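Local coordinates for probable sugar ABC transporter, sugar-binding protein (Streptococcus pneumoniae, PDB 2W7Y) that binds the blood group A-trisaccharide as the solute-binding protein of a probable sugar ABC transporter, at residues N130-Q142 against G346-E358. Residues are numbered along the deposited sequence; the frame is centred on the assembly and turned at random.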
loop_
_atom_site.group_PDB
_atom_site.type_symbol
_atom_site.label_atom_id
_atom_site.label_comp_id
_atom_site.label_asym_id
_atom_site.label_seq_id
_atom_site.Cartn_x
_atom_site.Cartn_y
_atom_site.Cartn_z
ATOM N N ASN A 130 -19.855 -12.524 -14.405
ATOM C CA ASN A 130 -19.926 -11.283 -15.196
ATOM C C ASN A 130 -18.648 -10.970 -15.990
ATOM O O ASN A 130 -18.495 -9.860 -16.510
ATOM C CB ASN A 130 -20.265 -10.090 -14.297
ATOM C CG ASN A 130 -21.694 -10.120 -13.810
ATOM O OD1 ASN A 130 -22.567 -9.469 -14.385
ATOM N ND2 ASN A 130 -21.949 -10.891 -12.757
ATOM N N LYS A 131 -17.744 -11.949 -16.075
ATOM C CA LYS A 131 -16.514 -11.869 -16.889
ATOM C C LYS A 131 -15.639 -10.661 -16.538
ATOM O O LYS A 131 -15.307 -9.847 -17.407
ATOM C CB LYS A 131 -16.835 -11.870 -18.399
ATOM C CG LYS A 131 -17.924 -12.841 -18.850
ATOM C CD LYS A 131 -18.366 -12.564 -20.296
ATOM C CE LYS A 131 -19.108 -11.224 -20.448
ATOM N NZ LYS A 131 -20.400 -11.171 -19.695
ATOM N N LEU A 132 -15.267 -10.553 -15.264
ATOM C CA LEU A 132 -14.496 -9.409 -14.776
ATOM C C LEU A 132 -13.141 -9.805 -14.180
ATOM O O LEU A 132 -12.613 -9.103 -13.317
ATOM C CB LEU A 132 -15.311 -8.604 -13.753
ATOM C CG LEU A 132 -16.732 -8.144 -14.098
ATOM C CD1 LEU A 132 -17.447 -7.688 -12.844
ATOM C CD2 LEU A 132 -16.738 -7.045 -15.156
ATOM N N GLU A 133 -12.591 -10.929 -14.642
ATOM C CA GLU A 133 -11.254 -11.381 -14.241
ATOM C C GLU A 133 -10.204 -10.315 -14.558
ATOM O O GLU A 133 -9.378 -9.972 -13.709
ATOM C CB GLU A 133 -10.880 -12.693 -14.944
ATOM C CG GLU A 133 -11.536 -13.949 -14.371
ATOM C CD GLU A 133 -12.916 -14.261 -14.956
ATOM O OE1 GLU A 133 -13.431 -13.478 -15.787
ATOM O OE2 GLU A 133 -13.489 -15.310 -14.580
ATOM N N LYS A 134 -10.253 -9.806 -15.790
ATOM C CA LYS A 134 -9.325 -8.782 -16.275
ATOM C C LYS A 134 -9.518 -7.433 -15.591
ATOM O O LYS A 134 -8.554 -6.692 -15.384
ATOM C CB LYS A 134 -9.474 -8.601 -17.787
ATOM C CG LYS A 134 -8.484 -9.386 -18.611
ATOM C CD LYS A 134 -8.290 -8.712 -19.958
ATOM C CE LYS A 134 -6.833 -8.729 -20.384
ATOM N NZ LYS A 134 -6.520 -7.672 -21.386
ATOM N N ASN A 135 -10.769 -7.122 -15.259
ATOM C CA ASN A 135 -11.126 -5.855 -14.629
ATOM C C ASN A 135 -10.601 -5.715 -13.202
ATOM O O ASN A 135 -10.244 -4.616 -12.778
ATOM C CB ASN A 135 -12.644 -5.653 -14.650
ATOM C CG ASN A 135 -13.205 -5.552 -16.055
ATOM O OD1 ASN A 135 -13.340 -6.555 -16.751
ATOM N ND2 ASN A 135 -13.546 -4.336 -16.473
ATOM N N VAL A 136 -10.565 -6.825 -12.467
ATOM C CA VAL A 136 -10.068 -6.823 -11.086
ATOM C C VAL A 136 -8.561 -7.097 -11.023
ATOM O O VAL A 136 -7.917 -6.818 -10.005
ATOM C CB VAL A 136 -10.851 -7.808 -10.169
ATOM C CG1 VAL A 136 -12.334 -7.445 -10.142
ATOM C CG2 VAL A 136 -10.649 -9.264 -10.602
ATOM N N GLY A 137 -8.022 -7.647 -12.114
ATOM C CA GLY A 137 -6.590 -7.877 -12.284
ATOM C C GLY A 137 -5.935 -8.714 -11.206
ATOM O O GLY A 137 -6.333 -9.856 -10.969
ATOM N N LEU A 138 -4.935 -8.126 -10.552
ATOM C CA LEU A 138 -4.145 -8.791 -9.514
ATOM C C LEU A 138 -4.972 -9.243 -8.298
ATOM O O LEU A 138 -4.601 -10.207 -7.627
ATOM C CB LEU A 138 -2.973 -7.892 -9.080
ATOM C CG LEU A 138 -1.876 -8.452 -8.166
ATOM C CD1 LEU A 138 -1.173 -9.653 -8.794
ATOM C CD2 LEU A 138 -0.867 -7.370 -7.824
ATOM N N ASN A 139 -6.081 -8.549 -8.026
ATOM C CA ASN A 139 -7.018 -8.937 -6.960
ATOM C C ASN A 139 -7.506 -10.377 -7.098
ATOM O O ASN A 139 -7.688 -11.071 -6.097
ATOM C CB ASN A 139 -8.243 -8.008 -6.926
ATOM C CG ASN A 139 -7.912 -6.612 -6.452
ATOM O OD1 ASN A 139 -7.743 -6.367 -5.255
ATOM N ND2 ASN A 139 -7.835 -5.676 -7.393
ATOM N N TYR A 140 -7.709 -10.811 -8.343
ATOM C CA TYR A 140 -8.313 -12.106 -8.643
ATOM C C TYR A 140 -7.552 -13.285 -8.043
ATOM O O TYR A 140 -8.155 -14.152 -7.415
ATOM C CB TYR A 140 -8.494 -12.293 -10.156
ATOM C CG TYR A 140 -9.410 -13.446 -10.513
ATOM C CD1 TYR A 140 -10.799 -13.295 -10.480
ATOM C CD2 TYR A 140 -8.893 -14.691 -10.863
ATOM C CE1 TYR A 140 -11.646 -14.348 -10.793
ATOM C CE2 TYR A 140 -9.736 -15.753 -11.183
ATOM C CZ TYR A 140 -11.109 -15.572 -11.146
ATOM O OH TYR A 140 -11.947 -16.616 -11.462
ATOM N N LYS A 141 -6.237 -13.314 -8.237
ATOM C CA LYS A 141 -5.402 -14.389 -7.703
ATOM C C LYS A 141 -4.957 -14.115 -6.266
ATOM O O LYS A 141 -4.992 -15.011 -5.417
ATOM C CB LYS A 141 -4.192 -14.615 -8.597
ATOM N N GLN A 142 -4.558 -12.873 -6.000
ATOM C CA GLN A 142 -3.915 -12.510 -4.737
ATOM C C GLN A 142 -4.875 -12.288 -3.560
ATOM O O GLN A 142 -4.532 -12.588 -2.416
ATOM C CB GLN A 142 -3.036 -11.282 -4.935
ATOM C CG GLN A 142 -1.734 -11.352 -4.180
ATOM C CD GLN A 142 -1.143 -9.988 -3.935
ATOM O OE1 GLN A 142 0.017 -9.727 -4.277
ATOM N NE2 GLN A 142 -1.938 -9.101 -3.340
ATOM N N GLY A 346 -3.528 9.691 -10.009
ATOM C CA GLY A 346 -2.230 9.231 -10.501
ATOM C C GLY A 346 -1.874 7.880 -9.920
ATOM O O GLY A 346 -0.858 7.750 -9.254
ATOM N N ALA A 347 -2.716 6.878 -10.170
ATOM C CA ALA A 347 -2.532 5.547 -9.589
ATOM C C ALA A 347 -2.511 4.428 -10.631
ATOM O O ALA A 347 -2.864 4.641 -11.792
ATOM C CB ALA A 347 -3.599 5.286 -8.544
ATOM N N ASN A 348 -2.071 3.244 -10.203
ATOM C CA ASN A 348 -2.036 2.053 -11.049
ATOM C C ASN A 348 -3.394 1.336 -11.039
ATOM O O ASN A 348 -3.821 0.821 -10.002
ATOM C CB ASN A 348 -0.911 1.106 -10.609
ATOM C CG ASN A 348 -0.689 -0.053 -11.585
ATOM O OD1 ASN A 348 -0.941 0.062 -12.784
ATOM N ND2 ASN A 348 -0.193 -1.167 -11.067
ATOM N N PRO A 349 -4.075 1.302 -12.200
ATOM C CA PRO A 349 -5.395 0.685 -12.308
ATOM C C PRO A 349 -5.344 -0.835 -12.142
ATOM O O PRO A 349 -4.361 -1.470 -12.536
ATOM C CB PRO A 349 -5.831 1.049 -13.731
ATOM C CG PRO A 349 -4.566 1.240 -14.478
ATOM C CD PRO A 349 -3.614 1.843 -13.493
ATOM N N SER A 350 -6.393 -1.403 -11.553
ATOM C CA SER A 350 -6.506 -2.855 -11.414
ATOM C C SER A 350 -6.890 -3.493 -12.745
ATOM O O SER A 350 -6.560 -4.651 -13.009
ATOM C CB SER A 350 -7.527 -3.227 -10.332
ATOM O OG SER A 350 -8.848 -2.883 -10.712
ATOM N N ASN A 351 -7.585 -2.721 -13.577
ATOM C CA ASN A 351 -8.075 -3.192 -14.866
ATOM C C ASN A 351 -6.944 -3.335 -15.876
ATOM O O ASN A 351 -6.328 -2.347 -16.281
ATOM C CB ASN A 351 -9.158 -2.251 -15.394
ATOM C CG ASN A 351 -9.934 -2.831 -16.560
ATOM O OD1 ASN A 351 -9.522 -3.811 -17.179
ATOM N ND2 ASN A 351 -11.070 -2.218 -16.866
ATOM N N GLU A 352 -6.695 -4.576 -16.282
ATOM C CA GLU A 352 -5.587 -4.906 -17.178
ATOM C C GLU A 352 -5.867 -4.552 -18.639
ATOM O O GLU A 352 -4.986 -4.689 -19.493
ATOM C CB GLU A 352 -5.205 -6.379 -17.026
ATOM C CG GLU A 352 -4.591 -6.687 -15.661
ATOM C CD GLU A 352 -4.354 -8.165 -15.417
ATOM O OE1 GLU A 352 -4.819 -9.002 -16.221
ATOM O OE2 GLU A 352 -3.695 -8.487 -14.408
ATOM N N ASN A 353 -7.091 -4.094 -18.913
ATOM C CA ASN A 353 -7.470 -3.587 -20.232
ATOM C C ASN A 353 -6.967 -2.166 -20.471
ATOM O O ASN A 353 -6.928 -1.703 -21.606
ATOM C CB ASN A 353 -8.992 -3.624 -20.415
ATOM C CG ASN A 353 -9.538 -5.035 -20.554
ATOM O OD1 ASN A 353 -9.000 -5.854 -21.299
ATOM N ND2 ASN A 353 -10.630 -5.315 -19.851
ATOM N N VAL A 354 -6.601 -1.474 -19.394
ATOM C CA VAL A 354 -6.054 -0.122 -19.485
ATOM C C VAL A 354 -4.567 -0.200 -19.813
ATOM O O VAL A 354 -3.777 -0.741 -19.037
ATOM C CB VAL A 354 -6.277 0.685 -18.182
ATOM C CG1 VAL A 354 -5.672 2.078 -18.304
ATOM C CG2 VAL A 354 -7.752 0.784 -17.864
ATOM N N ASN A 355 -4.202 0.334 -20.976
ATOM C CA ASN A 355 -2.820 0.308 -21.441
ATOM C C ASN A 355 -1.993 1.429 -20.808
ATOM O O ASN A 355 -1.882 2.525 -21.359
ATOM C CB ASN A 355 -2.764 0.372 -22.973
ATOM C CG ASN A 355 -1.494 -0.245 -23.542
ATOM O OD1 ASN A 355 -0.518 -0.480 -22.826
ATOM N ND2 ASN A 355 -1.505 -0.514 -24.843
ATOM N N VAL A 356 -1.414 1.129 -19.652
ATOM C CA VAL A 356 -0.632 2.087 -18.863
ATOM C C VAL A 356 0.573 2.661 -19.622
ATOM O O VAL A 356 0.853 3.858 -19.526
ATOM C CB VAL A 356 -0.188 1.463 -17.500
ATOM C CG1 VAL A 356 1.016 2.187 -16.911
ATOM C CG2 VAL A 356 -1.354 1.446 -16.517
ATOM N N LYS A 357 1.278 1.804 -20.363
ATOM C CA LYS A 357 2.458 2.219 -21.127
ATOM C C LYS A 357 2.093 3.137 -22.278
ATOM O O LYS A 357 2.696 4.199 -22.441
ATOM C CB LYS A 357 3.233 1.012 -21.658
ATOM C CG LYS A 357 4.383 0.568 -20.768
ATOM C CD LYS A 357 5.474 -0.123 -21.567
ATOM C CE LYS A 357 6.331 0.884 -22.330
ATOM N NZ LYS A 357 7.423 0.236 -23.096
ATOM N N GLU A 358 1.110 2.715 -23.075
ATOM C CA GLU A 358 0.616 3.493 -24.209
ATOM C C GLU A 358 0.013 4.824 -23.758
ATOM O O GLU A 358 0.184 5.845 -24.426
ATOM C CB GLU A 358 -0.399 2.673 -25.011
ATOM C CG GLU A 358 -1.052 3.404 -26.176
ATOM C CD GLU A 358 -1.566 2.450 -27.242
ATOM O OE1 GLU A 358 -2.758 2.070 -27.181
ATOM O OE2 GLU A 358 -0.774 2.073 -28.133
HETATM O O HOH W 1 -3.486 -6.393 -12.382
#
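Val-136 O, with CB of Ser-350 against it at 3.6 Å, accepts two hydrogen bonds from Asn-139, one from the backbone N and one from ND2 (2.9 Å to Val-136 O, in the carbonyl plane). With chi1 at 68°, the hydroxyl of Ser-350 reaches the preceding carbonyl and donates to it, OG to Asn-135 O 3.0 Å. The carbonyl before that, Lys-134 O, accepts an almost straight bond from Glu-352 N (N to O 3.0 Å, 176° at the hydrogen), so a loop is stitched to two carbonyls of the short helix 133-136. Gly-137 follows that helix with positive phi, and its CA makes a CA-H...O contact of 3.3 Å with Ser-350 O.

Around this seam, Lys-134 crosses Asn-353 at about a right angle, and its NZ donates to Asn-353 OD1, 3.1 Å, from above the carbonyl plane. The carboxylate of Glu-352 passes beside Gly-137, and a water links OE2 to Leu-138 N, weakly at the latter end. Asn-135 and Asn-351 run side by side with their amide planes 40° apart; their ND2 atoms turn to Thr-333 O and Asp-335 OD1 respectively. Asn-351 OD1 instead closes an Asx turn onto Asn-353 N.

The contact thus joins helix 133-136 and the turn after it to the loop between galactose-touching Ala-347 and helix 356-361, with helix 124-129 against Val-136, helix 335-343 against Ser-350 and Asn-351, and Leu-138 on Ser-305 of strand 302-306.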